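Local coordinates for lectin (Trichosanthes anguina, PDB 4HR6), which forms the ribosome-inactivating-protein-like part of a carbohydrate-binding seed lectin, a three-chain, nontoxic homologue of type II ribosome-inactivating proteins, at residues Ile16-Asp21 and Leu105-Ile110. Residues are numbered along the deposited sequence; the frame is centred on the assembly and turned at random.
Sequences ITLAID and LSFLVI
Ser106 OG is hydrogen-bonded to both Leu102 O and Asn94 ND2, on the same helix whose Phe107 and Ile110 meet Ile16 and Leu18 of the mixed sheet in the ribosome-inactivating protein fold. No hydrogen bond crosses from helix to strand; the contact is apolar and sparse, an example of a helix and a sheet bridged by the ends of long side chains. The axes of the segments 16-21 and 105-110 stay 12.8 Å apart at closest and are inclined at 69°, which is why only those ends meet, and all four touching residues are buried. Leu18 touches two partners. Its CG lies anti to the backbone N (chi1 180°), which carries both methyls off the strand toward the helix. CD2 meets Ile110 CG2 at 4.2 Å, the two side chains lying alongside one another and running antiparallel. The other methyl, Leu18 CD1, lies 4.3 Å from Phe107 CE2, at the ring edge and near its plane. Although the first bond of the Phe107 side chain does not aim at the strand, its ring swings nearer, and it also meets the Phe41 ring. Strand 15-21 is hydrogen-bonded to strands 3-9 and 26-32, while Leu95 of helix 85-96 touches both Ile16 and Phe107, joining a second helix to this layer. With CD1 anti to CA (chi2 175°), Ile16 adds the longest of the three contacts, its CD1 4.5 Å from Ile110 CD1.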
loop_
_atom_site.group_PDB
_atom_site.type_symbol
_atom_site.label_atom_id
_atom_site.label_comp_id
_atom_site.label_asym_id
_atom_site.label_seq_id
_atom_site.Cartn_x
_atom_site.Cartn_y
_atom_site.Cartn_z
ATOM N N ILE B 16 -16.947 -21.656 15.937
ATOM C CA ILE B 16 -15.923 -22.531 15.374
ATOM C C ILE B 16 -14.542 -21.995 15.729
ATOM O O ILE B 16 -14.375 -20.801 15.940
ATOM C CB ILE B 16 -16.035 -22.666 13.857
ATOM C CG1 ILE B 16 -15.730 -21.337 13.151
ATOM C CG2 ILE B 16 -17.424 -23.186 13.475
ATOM C CD1 ILE B 16 -15.709 -21.466 11.646
ATOM N N THR B 17 -13.569 -22.894 15.819
ATOM C CA THR B 17 -12.196 -22.504 16.041
ATOM C C THR B 17 -11.398 -22.864 14.804
ATOM O O THR B 17 -11.364 -24.017 14.388
ATOM C CB THR B 17 -11.594 -23.216 17.254
ATOM O OG1 THR B 17 -12.280 -22.790 18.421
ATOM C CG2 THR B 17 -10.132 -22.860 17.416
ATOM N N LEU B 18 -10.718 -21.869 14.263
ATOM C CA LEU B 18 -9.995 -21.999 13.029
ATOM C C LEU B 18 -8.497 -21.884 13.309
ATOM O O LEU B 18 -8.060 -20.975 14.022
ATOM C CB LEU B 18 -10.480 -20.898 12.114
ATOM C CG LEU B 18 -9.885 -20.776 10.732
ATOM C CD1 LEU B 18 -10.408 -21.868 9.828
ATOM C CD2 LEU B 18 -10.254 -19.396 10.209
ATOM N N ALA B 19 -7.718 -22.813 12.760
ATOM C CA ALA B 19 -6.278 -22.864 13.015
ATOM C C ALA B 19 -5.507 -22.421 11.782
ATOM O O ALA B 19 -5.797 -22.844 10.667
ATOM C CB ALA B 19 -5.851 -24.271 13.433
ATOM N N ILE B 20 -4.532 -21.555 12.005
ATOM C CA ILE B 20 -3.807 -20.892 10.934
ATOM C C ILE B 20 -2.324 -21.142 11.114
ATOM O O ILE B 20 -1.793 -20.928 12.194
ATOM C CB ILE B 20 -4.058 -19.364 10.959
ATOM C CG1 ILE B 20 -5.353 -19.020 10.232
ATOM C CG2 ILE B 20 -2.934 -18.605 10.277
ATOM C CD1 ILE B 20 -6.595 -19.318 11.016
ATOM N N ASP B 21 -1.677 -21.588 10.044
ATOM C CA ASP B 21 -0.232 -21.792 9.994
ATOM C C ASP B 21 0.416 -20.420 9.852
ATOM O O ASP B 21 0.209 -19.771 8.851
ATOM C CB ASP B 21 0.089 -22.657 8.775
ATOM C CG ASP B 21 1.556 -23.126 8.725
ATOM O OD1 ASP B 21 2.426 -22.527 9.385
ATOM O OD2 ASP B 21 1.831 -24.106 8.000
ATOM N N LEU B 105 -17.495 -23.370 -0.321
ATOM C CA LEU B 105 -18.043 -22.025 -0.428
ATOM C C LEU B 105 -17.846 -21.246 0.862
ATOM O O LEU B 105 -17.398 -20.093 0.838
ATOM C CB LEU B 105 -19.535 -22.105 -0.744
ATOM C CG LEU B 105 -20.205 -20.753 -0.992
ATOM C CD1 LEU B 105 -20.010 -20.380 -2.453
ATOM C CD2 LEU B 105 -21.688 -20.787 -0.620
ATOM N N SER B 106 -18.168 -21.880 1.985
ATOM C CA SER B 106 -18.071 -21.220 3.284
ATOM C C SER B 106 -16.623 -20.863 3.615
ATOM O O SER B 106 -16.375 -19.778 4.125
ATOM C CB SER B 106 -18.725 -22.061 4.377
ATOM O OG SER B 106 -20.061 -22.401 4.015
ATOM N N PHE B 107 -15.674 -21.744 3.275
ATOM C CA PHE B 107 -14.257 -21.423 3.451
ATOM C C PHE B 107 -13.825 -20.198 2.613
ATOM O O PHE B 107 -13.116 -19.329 3.089
ATOM C CB PHE B 107 -13.360 -22.629 3.128
ATOM C CG PHE B 107 -13.123 -23.541 4.304
ATOM C CD1 PHE B 107 -13.421 -24.888 4.227
ATOM C CD2 PHE B 107 -12.596 -23.046 5.484
ATOM C CE1 PHE B 107 -13.192 -25.730 5.315
ATOM C CE2 PHE B 107 -12.373 -23.879 6.578
ATOM C CZ PHE B 107 -12.670 -25.216 6.489
ATOM N N LEU B 108 -14.264 -20.137 1.372
ATOM C CA LEU B 108 -13.974 -18.985 0.509
ATOM C C LEU B 108 -14.415 -17.643 1.132
ATOM O O LEU B 108 -13.669 -16.652 1.124
ATOM C CB LEU B 108 -14.641 -19.197 -0.835
ATOM C CG LEU B 108 -13.830 -19.560 -2.081
ATOM C CD1 LEU B 108 -12.392 -19.916 -1.828
ATOM C CD2 LEU B 108 -14.541 -20.643 -2.892
ATOM N N VAL B 109 -15.599 -17.631 1.725
ATOM C CA VAL B 109 -16.077 -16.449 2.418
ATOM C C VAL B 109 -15.190 -16.091 3.607
ATOM O O VAL B 109 -14.726 -14.949 3.752
ATOM C CB VAL B 109 -17.533 -16.643 2.885
ATOM C CG1 VAL B 109 -17.990 -15.463 3.709
ATOM C CG2 VAL B 109 -18.465 -16.837 1.687
ATOM N N ILE B 110 -14.951 -17.081 4.465
ATOM C CA ILE B 110 -14.267 -16.859 5.720
ATOM C C ILE B 110 -12.806 -16.467 5.485
ATOM O O ILE B 110 -12.311 -15.526 6.089
ATOM C CB ILE B 110 -14.367 -18.102 6.623
ATOM C CG1 ILE B 110 -15.783 -18.231 7.172
ATOM C CG2 ILE B 110 -13.382 -18.006 7.776
ATOM C CD1 ILE B 110 -16.157 -19.632 7.573
#